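Local coordinates for MAGE domain-containing protein (Xenopus laevis, PDB 7DG2) that forms, as the MAGE-family subunit, a complex with Nse1 and Nse4 and probably serves DNA binding by the Smc5/6 machinery, at residues 100-103 with 104-108; 119-122 with 123-127; 179-182 with 183-187. One frame throughout, in Å; residues are numbered along the deposited sequence.

Contact 1: residues 100-103 with 104-108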
ATOM      1  N   GLY B 100      -1.974 -14.085  -6.464  1.00 19.35           N
ATOM      2  CA  GLY B 100      -1.638 -15.362  -7.069  1.00 18.82           C
ATOM      3  C   GLY B 100      -2.550 -16.473  -6.577  1.00 19.37           C
ATOM      4  O   GLY B 100      -3.084 -17.256  -7.368  1.00 20.06           O
ATOM      5  N   LEU B 101      -2.754 -16.543  -5.259  1.00 18.00           N
ATOM      6  CA  LEU B 101      -3.633 -17.572  -4.708  1.00 19.21           C
ATOM      7  C   LEU B 101      -5.066 -17.376  -5.186  1.00 19.05           C
ATOM      8  O   LEU B 101      -5.727 -18.327  -5.618  1.00 17.63           O
ATOM      9  CB  LEU B 101      -3.568 -17.569  -3.180  1.00 18.94           C
ATOM     10  CG  LEU B 101      -4.590 -18.477  -2.497  1.00 22.28           C
ATOM     11  CD1 LEU B 101      -4.394 -19.920  -2.919  1.00 23.21           C
ATOM     12  CD2 LEU B 101      -4.497 -18.353  -0.981  1.00 22.71           C
ATOM     13  N   LEU B 102      -5.559 -16.138  -5.134  1.00 18.37           N
ATOM     14  CA  LEU B 102      -6.927 -15.888  -5.569  1.00 17.88           C
ATOM     15  C   LEU B 102      -7.120 -16.277  -7.024  1.00 19.08           C
ATOM     16  O   LEU B 102      -8.148 -16.863  -7.389  1.00 17.50           O
ATOM     17  CB  LEU B 102      -7.290 -14.417  -5.357  1.00 17.86           C
ATOM     18  CG  LEU B 102      -8.632 -14.004  -5.975  1.00 19.05           C
ATOM     19  CD1 LEU B 102      -9.786 -14.690  -5.258  1.00 17.20           C
ATOM     20  CD2 LEU B 102      -8.762 -12.496  -5.890  1.00 19.34           C
ATOM     21  N   MET B 103      -6.140 -15.968  -7.878  1.00 16.68           N
ATOM     22  CA  MET B 103      -6.306 -16.267  -9.296  1.00 18.32           C
ATOM     23  C   MET B 103      -6.413 -17.770  -9.537  1.00 18.60           C
ATOM     24  O   MET B 103      -7.167 -18.222 -10.410  1.00 20.24           O
ATOM     25  CB  MET B 103      -5.138 -15.684 -10.090  1.00 16.12           C
ATOM     26  CG  MET B 103      -5.128 -16.087 -11.560  1.00 20.21           C
ATOM     27  SD  MET B 103      -6.537 -15.440 -12.482  1.00 21.79           S
ATOM     28  CE  MET B 103      -5.770 -14.040 -13.327  1.00 19.67           C
ATOM     29  N   VAL B 104      -5.666 -18.557  -8.770  1.00 17.29           N
ATOM     30  CA  VAL B 104      -5.745 -20.010  -8.895  1.00 18.93           C
ATOM     31  C   VAL B 104      -7.140 -20.496  -8.516  1.00 19.48           C
ATOM     32  O   VAL B 104      -7.713 -21.371  -9.179  1.00 18.99           O
ATOM     33  CB  VAL B 104      -4.652 -20.659  -8.027  1.00 20.34           C
ATOM     34  CG1 VAL B 104      -4.876 -22.155  -7.909  1.00 21.50           C
ATOM     35  CG2 VAL B 104      -3.286 -20.363  -8.609  1.00 22.64           C
ATOM     36  N   ILE B 105      -7.716 -19.915  -7.462  1.00 18.32           N
ATOM     37  CA  ILE B 105      -9.064 -20.289  -7.031  1.00 18.95           C
ATOM     38  C   ILE B 105     -10.104 -19.839  -8.056  1.00 20.47           C
ATOM     39  O   ILE B 105     -11.009 -20.599  -8.428  1.00 18.78           O
ATOM     40  CB  ILE B 105      -9.355 -19.709  -5.632  1.00 18.12           C
ATOM     41  CG1 ILE B 105      -8.419 -20.327  -4.594  1.00 19.92           C
ATOM     42  CG2 ILE B 105     -10.811 -19.927  -5.243  1.00 21.50           C
ATOM     43  CD1 ILE B 105      -8.510 -19.640  -3.227  1.00 20.13           C
ATOM     44  N   LEU B 106     -10.001 -18.590  -8.526  1.00 17.25           N
ATOM     45  CA  LEU B 106     -10.928 -18.130  -9.561  1.00 17.54           C
ATOM     46  C   LEU B 106     -10.844 -19.012 -10.798  1.00 17.96           C
ATOM     47  O   LEU B 106     -11.850 -19.243 -11.479  1.00 18.60           O
ATOM     48  CB  LEU B 106     -10.628 -16.676  -9.946  1.00 15.84           C
ATOM     49  CG  LEU B 106     -10.885 -15.597  -8.881  1.00 16.76           C
ATOM     50  CD1 LEU B 106     -10.386 -14.243  -9.384  1.00 15.55           C
ATOM     51  CD2 LEU B 106     -12.362 -15.504  -8.548  1.00 17.04           C
ATOM     52  N   SER B 107      -9.635 -19.472 -11.124  1.00 18.39           N
ATOM     53  CA  SER B 107      -9.438 -20.318 -12.294  1.00 20.01           C
ATOM     54  C   SER B 107     -10.219 -21.615 -12.165  1.00 20.40           C
ATOM     55  O   SER B 107     -10.941 -22.006 -13.088  1.00 22.09           O
ATOM     56  CB  SER B 107      -7.950 -20.612 -12.496  1.00 19.11           C
ATOM     57  OG  SER B 107      -7.233 -19.438 -12.864  1.00 20.42           O
ATOM     58  N   LEU B 108     -10.092 -22.292 -11.021  1.00 21.02           N
ATOM     59  CA  LEU B 108     -10.799 -23.559 -10.836  1.00 20.24           C
ATOM     60  C   LEU B 108     -12.303 -23.354 -10.941  1.00 23.51           C
ATOM     61  O   LEU B 108     -13.001 -24.099 -11.640  1.00 22.87           O
ATOM     62  CB  LEU B 108     -10.425 -24.183  -9.489  1.00 21.29           C
ATOM     63  CG  LEU B 108     -11.116 -25.533  -9.224  1.00 25.94           C
ATOM     64  CD1 LEU B 108     -10.649 -26.560 -10.235  1.00 26.16           C
ATOM     65  CD2 LEU B 108     -10.886 -26.033  -7.791  1.00 21.89           C
TER
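With chi1 at -68°, the OG of Ser107 lies beside its own backbone N and turns back along the helix to the carbonyl of Met103, one turn earlier. This is the i to i-4 serine bond of a buried alpha-helix, here helix 94-111 of the MAGE homology domain. Met103 O is gripped twice: Ser107 OG donates over 2.7 Å, and Ser107 N, at 2.9 Å from the same oxygen, reaches it from the opposite face of the carbonyl plane. The hydroxyl is thus satisfied within its own helix, in apolar surroundings that include Val186 and Phe189 of helix 183-193 and Phe12 of the Nse4 chain.

On another side of the helix, Leu102 has CG anti to its N (171°), whereas Leu106 has CG beside its N. These different rotations bring the two branched ends together, Leu102 CG meeting Leu106 CD1 at 3.8 Å. Leu101 and Ile105 meet more loosely and face helices 118-127 and 142-152, which Leu101 touches through Leu125 and Leu145. The backbone bond beneath the leucine pair is nearly straight: Leu106 N donates to Leu102 O over 2.8 Å, with 174° at the hydrogen.

Contact 2: residues 119-122 with 123-127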
ATOM      1  N   SER B 119     -14.552 -28.517  -1.014  1.00 34.01           N
ATOM      2  CA  SER B 119     -13.655 -29.666  -0.968  1.00 31.42           C
ATOM      3  C   SER B 119     -12.756 -29.719  -2.197  1.00 30.14           C
ATOM      4  O   SER B 119     -11.569 -30.052  -2.096  1.00 33.86           O
ATOM      5  CB  SER B 119     -14.459 -30.962  -0.828  1.00 31.82           C
ATOM      6  OG  SER B 119     -15.420 -31.115  -1.867  1.00 35.02           O
ATOM      7  N   ALA B 120     -13.300 -29.381  -3.370  1.00 31.25           N
ATOM      8  CA  ALA B 120     -12.488 -29.376  -4.580  1.00 32.11           C
ATOM      9  C   ALA B 120     -11.399 -28.314  -4.519  1.00 30.07           C
ATOM     10  O   ALA B 120     -10.297 -28.529  -5.029  1.00 28.20           O
ATOM     11  CB  ALA B 120     -13.374 -29.160  -5.805  1.00 30.02           C
ATOM     12  N   ILE B 121     -11.684 -27.171  -3.897  1.00 28.02           N
ATOM     13  CA  ILE B 121     -10.686 -26.113  -3.808  1.00 30.55           C
ATOM     14  C   ILE B 121      -9.537 -26.530  -2.892  1.00 27.47           C
ATOM     15  O   ILE B 121      -8.360 -26.367  -3.236  1.00 25.18           O
ATOM     16  CB  ILE B 121     -11.350 -24.796  -3.363  1.00 27.55           C
ATOM     17  CG1 ILE B 121     -12.135 -24.218  -4.543  1.00 31.45           C
ATOM     18  CG2 ILE B 121     -10.316 -23.819  -2.808  1.00 28.21           C
ATOM     19  CD1 ILE B 121     -12.729 -22.870  -4.299  1.00 37.78           C
ATOM     20  N   TRP B 122      -9.846 -27.086  -1.715  1.00 26.12           N
ATOM     21  CA  TRP B 122      -8.749 -27.503  -0.845  1.00 26.18           C
ATOM     22  C   TRP B 122      -7.987 -28.689  -1.421  1.00 25.24           C
ATOM     23  O   TRP B 122      -6.779 -28.809  -1.207  1.00 27.76           O
ATOM     24  CB  TRP B 122      -9.263 -27.819   0.560  1.00 28.39           C
ATOM     25  CG  TRP B 122      -9.805 -26.615   1.231  1.00 27.06           C
ATOM     26  CD1 TRP B 122     -11.087 -26.427   1.663  1.00 28.27           C
ATOM     27  CD2 TRP B 122      -9.102 -25.395   1.512  1.00 25.85           C
ATOM     28  NE1 TRP B 122     -11.220 -25.176   2.214  1.00 28.51           N
ATOM     29  CE2 TRP B 122     -10.018 -24.522   2.134  1.00 27.47           C
ATOM     30  CE3 TRP B 122      -7.786 -24.961   1.309  1.00 28.17           C
ATOM     31  CZ2 TRP B 122      -9.662 -23.241   2.561  1.00 26.83           C
ATOM     32  CZ3 TRP B 122      -7.434 -23.679   1.732  1.00 26.62           C
ATOM     33  CH2 TRP B 122      -8.373 -22.836   2.345  1.00 25.95           C
ATOM     34  N   GLU B 123      -8.666 -29.561  -2.166  1.00 30.00           N
ATOM     35  CA  GLU B 123      -7.983 -30.680  -2.804  1.00 32.57           C
ATOM     36  C   GLU B 123      -6.938 -30.180  -3.797  1.00 33.77           C
ATOM     37  O   GLU B 123      -5.784 -30.631  -3.790  1.00 33.20           O
ATOM     38  CB  GLU B 123      -9.021 -31.573  -3.481  1.00 34.48           C
ATOM     39  CG  GLU B 123      -8.478 -32.670  -4.366  1.00 38.56           C
ATOM     40  CD  GLU B 123      -9.595 -33.533  -4.931  1.00 46.93           C
ATOM     41  OE1 GLU B 123      -9.556 -34.767  -4.729  1.00 53.79           O
ATOM     42  OE2 GLU B 123     -10.525 -32.974  -5.557  1.00 46.65           O
ATOM     43  N   MET B 124      -7.324 -29.224  -4.644  1.00 29.39           N
ATOM     44  CA  MET B 124      -6.374 -28.591  -5.555  1.00 27.24           C
ATOM     45  C   MET B 124      -5.244 -27.910  -4.788  1.00 29.79           C
ATOM     46  O   MET B 124      -4.063 -28.131  -5.074  1.00 27.75           O
ATOM     47  CB  MET B 124      -7.098 -27.578  -6.451  1.00 29.93           C
ATOM     48  CG  MET B 124      -6.169 -26.769  -7.369  1.00 28.79           C
ATOM     49  SD  MET B 124      -7.038 -25.578  -8.428  1.00 29.01           S
ATOM     50  CE  MET B 124      -7.620 -24.421  -7.187  1.00 27.16           C
ATOM     51  N   LEU B 125      -5.588 -27.074  -3.806  1.00 26.03           N
ATOM     52  CA  LEU B 125      -4.563 -26.299  -3.113  1.00 26.99           C
ATOM     53  C   LEU B 125      -3.588 -27.188  -2.348  1.00 28.34           C
ATOM     54  O   LEU B 125      -2.437 -26.792  -2.124  1.00 28.05           O
ATOM     55  CB  LEU B 125      -5.207 -25.285  -2.173  1.00 27.19           C
ATOM     56  CG  LEU B 125      -5.993 -24.172  -2.865  1.00 28.08           C
ATOM     57  CD1 LEU B 125      -6.402 -23.111  -1.871  1.00 25.25           C
ATOM     58  CD2 LEU B 125      -5.171 -23.560  -4.002  1.00 27.63           C
ATOM     59  N   ARG B 126      -4.013 -28.387  -1.940  1.00 29.57           N
ATOM     60  CA  ARG B 126      -3.083 -29.281  -1.248  1.00 32.50           C
ATOM     61  C   ARG B 126      -1.881 -29.613  -2.124  1.00 30.87           C
ATOM     62  O   ARG B 126      -0.751 -29.724  -1.627  1.00 31.24           O
ATOM     63  CB  ARG B 126      -3.794 -30.565  -0.814  1.00 38.48           C
ATOM     64  CG  ARG B 126      -2.875 -31.575  -0.119  1.00 42.41           C
ATOM     65  CD  ARG B 126      -3.661 -32.761   0.438  1.00 49.41           C
ATOM     66  NE  ARG B 126      -3.856 -32.669   1.885  1.00 54.78           N
ATOM     67  CZ  ARG B 126      -4.653 -33.472   2.588  1.00 55.89           C
ATOM     68  NH1 ARG B 126      -5.340 -34.431   1.981  1.00 54.51           N
ATOM     69  NH2 ARG B 126      -4.766 -33.313   3.902  1.00 56.88           N
ATOM     70  N   ARG B 127      -2.101 -29.765  -3.435  1.00 31.80           N
ATOM     71  CA  ARG B 127      -0.992 -30.028  -4.345  1.00 30.70           C
ATOM     72  C   ARG B 127      -0.061 -28.828  -4.476  1.00 33.86           C
ATOM     73  O   ARG B 127       1.080 -28.986  -4.924  1.00 32.09           O
ATOM     74  CB  ARG B 127      -1.524 -30.450  -5.715  1.00 32.48           C
ATOM     75  CG  ARG B 127      -2.300 -31.761  -5.672  1.00 32.80           C
ATOM     76  CD  ARG B 127      -2.560 -32.324  -7.063  1.00 35.87           C
ATOM     77  NE  ARG B 127      -3.462 -31.483  -7.846  1.00 30.22           N
ATOM     78  CZ  ARG B 127      -4.784 -31.476  -7.710  1.00 34.11           C
ATOM     79  NH1 ARG B 127      -5.530 -30.677  -8.466  1.00 33.54           N
ATOM     80  NH2 ARG B 127      -5.370 -32.271  -6.819  1.00 36.86           N
TER
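The carbonyl oxygen of Ile121 receives the backbone N-H of Leu125 at 2.9 Å, one of four consecutive i to i-4 bonds in the amphipathic alpha-helix 118-127 of the MAGE homology domain. The bonds from Glu123 to Ser119, Met124 to Ala120 and Arg126 to Trp122 complete the ladder. It is straightest at Met124 N, where the angle at the hydrogen is 169°, and more bent at Arg126 N, where it falls to 142°.

Leu125 is also the side chain through which the two turns meet. Its CD1 comes within 3.8 Å of Trp122 CZ3 and 3.9 Å of Trp122 CE3, so the methyl lies against the six-membered part of the indole, approaching it obliquely. The same methyl touches Ile121 CG2 at 4.1 Å; the Ile121 and Leu125 side chains run side by side and point the same way. Chi1 of Leu125 is -67°, which sets its CG beside its backbone N and 3.2 Å from Ile121 O. Val142 and Val146 of helix 142-152, together with Ile130 and Pro132, also pack on the indole, while its NE1 is hydrogen-bonded to Glu118.

Arg127 faces the Nse4 chain, donating to Thr13 and Pro9 of that chain. The outer side of the helix, with Ser119, Glu123 and Arg126, is polar. Arg126 sends its chain away from the preceding turn to a salt bridge with Glu131. On that outer side, Glu123 CB rests 3.3 Å from Ser119 O.

Contact 3: residues 179-182 with 183-187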
ATOM      1  N   LYS B 179     -15.658  -7.303 -11.624  1.00 18.97           N
ATOM      2  CA  LYS B 179     -15.285  -5.941 -11.992  1.00 19.79           C
ATOM      3  C   LYS B 179     -13.784  -5.760 -12.175  1.00 19.78           C
ATOM      4  O   LYS B 179     -13.365  -4.938 -12.998  1.00 24.09           O
ATOM      5  CB  LYS B 179     -15.783  -4.945 -10.936  1.00 20.61           C
ATOM      6  CG  LYS B 179     -17.284  -4.888 -10.805  1.00 25.07           C
ATOM      7  CD  LYS B 179     -17.943  -4.445 -12.082  1.00 26.56           C
ATOM      8  CE  LYS B 179     -19.459  -4.409 -11.930  1.00 30.34           C
ATOM      9  NZ  LYS B 179     -20.115  -3.915 -13.177  1.00 35.43           N
ATOM     10  N   GLU B 180     -12.959  -6.513 -11.452  1.00 17.04           N
ATOM     11  CA  GLU B 180     -11.520  -6.338 -11.570  1.00 17.56           C
ATOM     12  C   GLU B 180     -10.893  -7.244 -12.618  1.00 20.47           C
ATOM     13  O   GLU B 180      -9.840  -6.896 -13.166  1.00 19.52           O
ATOM     14  CB  GLU B 180     -10.840  -6.564 -10.218  1.00 18.81           C
ATOM     15  CG  GLU B 180     -11.112  -5.431  -9.214  1.00 18.70           C
ATOM     16  CD  GLU B 180     -10.272  -5.525  -7.955  1.00 18.45           C
ATOM     17  OE1 GLU B 180      -9.451  -6.465  -7.826  1.00 17.50           O
ATOM     18  OE2 GLU B 180     -10.423  -4.637  -7.093  1.00 21.19           O
ATOM     19  N   THR B 181     -11.506  -8.382 -12.930  1.00 17.74           N
ATOM     20  CA  THR B 181     -10.997  -9.241 -14.003  1.00 17.49           C
ATOM     21  C   THR B 181     -12.196  -9.686 -14.841  1.00 19.39           C
ATOM     22  O   THR B 181     -13.267  -9.072 -14.817  1.00 19.29           O
ATOM     23  CB  THR B 181     -10.133 -10.385 -13.419  1.00 19.69           C
ATOM     24  OG1 THR B 181      -9.416 -11.048 -14.472  1.00 18.84           O
ATOM     25  CG2 THR B 181     -10.965 -11.414 -12.643  1.00 19.47           C
ATOM     26  N   SER B 182     -12.017 -10.733 -15.643  1.00 17.78           N
ATOM     27  CA  SER B 182     -13.089 -11.210 -16.500  1.00 20.04           C
ATOM     28  C   SER B 182     -12.868 -12.692 -16.749  1.00 17.71           C
ATOM     29  O   SER B 182     -11.775 -13.217 -16.550  1.00 16.33           O
ATOM     30  CB  SER B 182     -13.129 -10.460 -17.835  1.00 18.57           C
ATOM     31  OG  SER B 182     -12.066 -10.876 -18.686  1.00 20.41           O
ATOM     32  N   LYS B 183     -13.918 -13.363 -17.215  1.00 19.67           N
ATOM     33  CA  LYS B 183     -13.751 -14.769 -17.564  1.00 18.41           C
ATOM     34  C   LYS B 183     -12.690 -14.954 -18.644  1.00 17.54           C
ATOM     35  O   LYS B 183     -11.873 -15.878 -18.562  1.00 18.21           O
ATOM     36  CB  LYS B 183     -15.086 -15.361 -18.015  1.00 19.64           C
ATOM     37  CG  LYS B 183     -16.096 -15.547 -16.888  1.00 21.19           C
ATOM     38  CD  LYS B 183     -17.392 -16.110 -17.451  1.00 20.50           C
ATOM     39  CE  LYS B 183     -18.393 -16.415 -16.356  1.00 22.13           C
ATOM     40  NZ  LYS B 183     -19.688 -16.919 -16.947  1.00 25.00           N
ATOM     41  N   MET B 184     -12.669 -14.077 -19.658  1.00 19.80           N
ATOM     42  CA  MET B 184     -11.698 -14.245 -20.738  1.00 17.82           C
ATOM     43  C   MET B 184     -10.280 -13.999 -20.242  1.00 17.20           C
ATOM     44  O   MET B 184      -9.351 -14.717 -20.625  1.00 15.91           O
ATOM     45  CB  MET B 184     -12.033 -13.320 -21.912  1.00 18.41           C
ATOM     46  CG  MET B 184     -11.171 -13.550 -23.146  1.00 21.17           C
ATOM     47  SD  MET B 184     -11.370 -15.222 -23.804  1.00 24.75           S
ATOM     48  CE  MET B 184     -12.953 -15.069 -24.644  1.00 28.71           C
ATOM     49  N   LYS B 185     -10.092 -12.995 -19.378  1.00 17.83           N
ATOM     50  CA  LYS B 185      -8.768 -12.774 -18.807  1.00 17.79           C
ATOM     51  C   LYS B 185      -8.303 -13.975 -17.990  1.00 14.95           C
ATOM     52  O   LYS B 185      -7.137 -14.369 -18.072  1.00 17.19           O
ATOM     53  CB  LYS B 185      -8.772 -11.510 -17.937  1.00 19.42           C
ATOM     54  CG  LYS B 185      -8.886 -10.205 -18.702  1.00 24.83           C
ATOM     55  CD  LYS B 185      -7.605  -9.880 -19.453  1.00 29.56           C
ATOM     56  CE  LYS B 185      -7.622  -8.429 -19.950  1.00 38.35           C
ATOM     57  NZ  LYS B 185      -6.507  -8.130 -20.892  1.00 37.25           N
ATOM     58  N   VAL B 186      -9.195 -14.569 -17.188  1.00 16.41           N
ATOM     59  CA  VAL B 186      -8.796 -15.731 -16.397  1.00 16.78           C
ATOM     60  C   VAL B 186      -8.486 -16.916 -17.316  1.00 16.44           C
ATOM     61  O   VAL B 186      -7.524 -17.662 -17.094  1.00 17.15           O
ATOM     62  CB  VAL B 186      -9.878 -16.069 -15.357  1.00 15.65           C
ATOM     63  CG1 VAL B 186      -9.562 -17.397 -14.678  1.00 16.25           C
ATOM     64  CG2 VAL B 186      -9.967 -14.947 -14.306  1.00 16.92           C
ATOM     65  N   LEU B 187      -9.283 -17.086 -18.376  1.00 17.03           N
ATOM     66  CA  LEU B 187      -8.998 -18.125 -19.359  1.00 17.50           C
ATOM     67  C   LEU B 187      -7.636 -17.910 -20.004  1.00 16.67           C
ATOM     68  O   LEU B 187      -6.905 -18.871 -20.280  1.00 18.77           O
ATOM     69  CB  LEU B 187     -10.094 -18.155 -20.422  1.00 19.73           C
ATOM     70  CG  LEU B 187      -9.876 -19.188 -21.535  1.00 21.09           C
ATOM     71  CD1 LEU B 187      -9.732 -20.588 -20.929  1.00 21.02           C
ATOM     72  CD2 LEU B 187     -11.045 -19.148 -22.517  1.00 22.09           C
TER
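A serine N-cap forms this local contact, at the break where helix 175-180 of the MAGE homology domain gives way to helix 183-193. Thr181 is the first residue to leave helical geometry, and Ser182, in an extended conformation, stands immediately before the next helix. Its OG accepts the N-H of Lys185 over 3.0 Å, with 167° at the hydrogen, the classic capping bond to an amide in the first turn that has no earlier helical carbonyl to receive it. A chi1 of 74° places that OG between the backbone N and the carbonyl carbon, and from there it reaches forward over the helix start.

The carbonyl of the same residue opens the regular ladder: Val186 N donates to Ser182 O at 3.0 Å. One serine therefore engages the new helix through both side chain and backbone. Its own N, buried by the turn, has no partner in the model. Lys185 contributes its aliphatic root rather than its amine, for CG lies 3.3 Å from Ser182 OG before the chain bends at chi2 and leads away.

Thr181 lies across the same turn, its side chain crossing that of Val186 at about a right angle, with CG2 at 4.0 Å from Val186 CG2. The threonine hydroxyl is hydrogen-bonded to the backbone O of Tyr61 of the Nse4 chain, and Lys183 pairs with Asp207 of helix 202-209. Within the turn, Thr181 OG1 also lies against the lysine stem, 3.6 Å from Lys185 CB.

How the contacts relate
Contact 1 is the buried member, and the other two, both partly exposed, flank it. Contact 2 packs on it through Met124 CE, 3.6 Å from Val104 CG1, while contact 3 reaches it through Val186 CG1, 3.6 Å from Ser107 OG. Contacts 2 and 3 do not touch; their centres lie about 22 Å apart, against about 11 Å from each to contact 1. Chemistry follows position: contacts 1 and 2 each lie within a single helix, one apolar apart from a serine hydroxyl held by its own helix, the other apolar inside and charged outside, whereas contact 3 sits at the break between two helices and caps the start of the second. All three border the Nse4 chain.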